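Local coordinates for protein ribokinase RBSK (Mycobacterium tuberculosis, PDB 3GO6) that probably phosphorylates D-ribose at O-5 with ATP and a divalent cation, giving D-ribose 5-phosphate, as a homodimeric ribokinase of the PfkB family, at residues Ser27-Asp31 with Ala84-Leu88. Residues are numbered along the deposited sequence; the frame is centred on the assembly and turned at random.
Sequences SVNMD and AAAQL. With RIB (alpha-D-ribofuranose), chain C.
Extended residues N29-D31, the start of strand 29-35 in the lid sheet of this PfkB-family kinase, run across one turn of helix 83-94: the two short axes stand at 88° and approach to 8.8 Å, with M30 and A84 the nearest CA pair at 7.0 Å. M30 sets off sideways, and its t, p, p rotamer brings CE against A84, Q87 and L88. CE lies 4.2 Å from A84 CB and 3.9 Å from A84 O. M30 CE rests 3.6 Å from the carboxamide carbon Q87 CD, at the end of an extended (t, t) side chain whose OE1 is hydrogen-bonded to R53 of strand 50-56. L88 (m, t) points its CB toward the other segment: its CD2 sits 3.8 Å from M30 CE and 3.4 Å from N29 O, and its CB 3.9 Å from CG2 of V28 (p), an extended loop residue pointing toward the helix. N29 turns its CB away, and its ND2 donates to ribose O2 (3.0 Å); ribose O2 donates to D31 OD1 and ribose O3 to D31 OD2, each at 2.6 Å. The segments thus bury 274 Å² (both sides summed) by van der Waals packing without mutual hydrogen bonds, mostly apolar side chains but also two backbone carbonyls, whereas the N29 and D31 side chains bind ribose.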
ATOM      1  N   SER A  27      14.410  -2.245  12.423  1.00 13.09           N
ATOM      2  CA  SER A  27      13.511  -2.825  11.449  1.00 12.72           C
ATOM      3  C   SER A  27      13.894  -2.535  10.007  1.00 12.15           C
ATOM      4  O   SER A  27      14.561  -1.541   9.700  1.00 11.42           O
ATOM      5  CB  SER A  27      12.104  -2.285  11.689  1.00 13.09           C
ATOM      6  OG  SER A  27      12.184  -0.877  11.702  1.00 14.69           O
ATOM      7  N   VAL A  28      13.454  -3.422   9.126  1.00 11.29           N
ATOM      8  CA  VAL A  28      13.669  -3.270   7.689  1.00 11.71           C
ATOM      9  C   VAL A  28      12.366  -3.689   7.008  1.00 12.16           C
ATOM     10  O   VAL A  28      11.844  -4.775   7.260  1.00 11.80           O
ATOM     11  CB  VAL A  28      14.940  -4.062   7.181  1.00 12.06           C
ATOM     12  CG1 VAL A  28      14.888  -5.582   7.577  1.00 12.09           C
ATOM     13  CG2 VAL A  28      15.176  -3.853   5.659  1.00 10.56           C
ATOM     14  N   ASN A  29      11.825  -2.800   6.167  1.00 11.64           N
ATOM     15  CA  ASN A  29      10.500  -2.968   5.572  1.00 12.32           C
ATOM     16  C   ASN A  29      10.620  -2.650   4.102  1.00 12.26           C
ATOM     17  O   ASN A  29      11.445  -1.822   3.729  1.00 12.85           O
ATOM     18  CB  ASN A  29       9.491  -1.930   6.139  1.00 12.17           C
ATOM     19  CG  ASN A  29       9.299  -2.032   7.638  1.00 14.11           C
ATOM     20  OD1 ASN A  29       9.196  -3.124   8.184  1.00 13.85           O
ATOM     21  ND2 ASN A  29       9.253  -0.874   8.320  1.00 12.12           N
ATOM     22  N   MET A  30       9.790  -3.264   3.268  1.00 12.51           N
ATOM     23  CA  MET A  30       9.563  -2.709   1.922  1.00 12.61           C
ATOM     24  C   MET A  30       8.490  -1.598   2.007  1.00 12.84           C
ATOM     25  O   MET A  30       7.434  -1.811   2.592  1.00 12.02           O
ATOM     26  CB  MET A  30       9.138  -3.813   0.949  1.00 13.04           C
ATOM     27  CG  MET A  30       9.051  -3.340  -0.503  1.00 14.25           C
ATOM     28  SD  MET A  30      10.667  -3.010  -1.236  1.00 17.97           S
ATOM     29  CE  MET A  30      11.457  -4.639  -1.184  1.00 18.53           C
ATOM     30  N   ASP A  31       8.783  -0.426   1.430  1.00 12.05           N
ATOM     31  CA  ASP A  31       7.944   0.757   1.538  1.00 12.86           C
ATOM     32  C   ASP A  31       7.140   0.940   0.271  1.00 12.59           C
ATOM     33  O   ASP A  31       7.695   0.904  -0.835  1.00 13.51           O
ATOM     34  CB  ASP A  31       8.804   2.023   1.710  1.00 11.83           C
ATOM     35  CG  ASP A  31       9.414   2.154   3.100  1.00 14.76           C
ATOM     36  OD1 ASP A  31       9.010   1.401   4.011  1.00 14.88           O
ATOM     37  OD2 ASP A  31      10.308   3.025   3.277  1.00 16.63           O
ATOM     38  N   ALA A  84      11.009 -10.284  -1.265  1.00 16.47           N
ATOM     39  CA  ALA A  84      11.298  -8.908  -0.775  1.00 15.43           C
ATOM     40  C   ALA A  84      12.626  -8.844  -0.059  1.00 15.28           C
ATOM     41  O   ALA A  84      13.374  -7.878  -0.217  1.00 15.90           O
ATOM     42  CB  ALA A  84      10.207  -8.413   0.166  1.00 15.91           C
ATOM     43  N   ALA A  85      12.928  -9.869   0.739  1.00 14.93           N
ATOM     44  CA  ALA A  85      14.139  -9.859   1.550  1.00 14.71           C
ATOM     45  C   ALA A  85      15.413  -9.726   0.716  1.00 15.25           C
ATOM     46  O   ALA A  85      16.385  -9.148   1.176  1.00 14.94           O
ATOM     47  CB  ALA A  85      14.213 -11.099   2.410  1.00 15.01           C
ATOM     48  N   ALA A  86      15.422 -10.265  -0.500  1.00 15.56           N
ATOM     49  CA  ALA A  86      16.624 -10.167  -1.356  1.00 16.62           C
ATOM     50  C   ALA A  86      16.907  -8.708  -1.742  1.00 16.67           C
ATOM     51  O   ALA A  86      18.039  -8.254  -1.705  1.00 15.93           O
ATOM     52  CB  ALA A  86      16.450 -11.022  -2.629  1.00 17.37           C
ATOM     53  N   GLN A  87      15.850  -7.989  -2.107  1.00 16.55           N
ATOM     54  CA  GLN A  87      15.919  -6.580  -2.460  1.00 17.57           C
ATOM     55  C   GLN A  87      16.294  -5.703  -1.247  1.00 15.67           C
ATOM     56  O   GLN A  87      17.074  -4.749  -1.371  1.00 15.26           O
ATOM     57  CB  GLN A  87      14.570  -6.182  -3.078  1.00 17.77           C
ATOM     58  CG  GLN A  87      14.513  -4.787  -3.674  1.00 22.38           C
ATOM     59  CD  GLN A  87      13.187  -4.481  -4.375  1.00 21.49           C
ATOM     60  OE1 GLN A  87      12.381  -5.382  -4.639  1.00 24.57           O
ATOM     61  NE2 GLN A  87      12.965  -3.196  -4.683  1.00 23.96           N
ATOM     62  N   LEU A  88      15.750  -6.039  -0.076  1.00 14.29           N
ATOM     63  CA  LEU A  88      16.054  -5.315   1.163  1.00 13.45           C
ATOM     64  C   LEU A  88      17.523  -5.479   1.569  1.00 13.86           C
ATOM     65  O   LEU A  88      18.194  -4.499   1.934  1.00 13.69           O
ATOM     66  CB  LEU A  88      15.135  -5.784   2.314  1.00 12.47           C
ATOM     67  CG  LEU A  88      13.641  -5.533   2.097  1.00 11.92           C
ATOM     68  CD1 LEU A  88      12.861  -6.147   3.272  1.00 11.04           C
ATOM     69  CD2 LEU A  88      13.414  -4.017   1.988  1.00 12.50           C
TER
HETATM   70  O5  RIB C 305      10.637   6.692   9.057  1.00 20.44           O
HETATM   71  C5  RIB C 305      10.114   6.157   7.821  1.00 21.84           C
HETATM   72  C4  RIB C 305      10.161   4.619   7.884  1.00 19.40           C
HETATM   73  O4  RIB C 305       9.173   4.177   8.837  1.00 19.95           O
HETATM   74  C3  RIB C 305       9.766   3.947   6.580  1.00 18.03           C
HETATM   75  O3  RIB C 305      10.887   3.534   5.759  1.00 15.22           O
HETATM   76  C2  RIB C 305       8.886   2.788   7.011  1.00 16.98           C
HETATM   77  O2  RIB C 305       9.431   1.525   6.608  1.00 17.87           O
HETATM   78  C1  RIB C 305       8.710   2.876   8.520  1.00 17.44           C
HETATM   79  O1  RIB C 305       9.535   1.931   9.215  1.00 15.84           O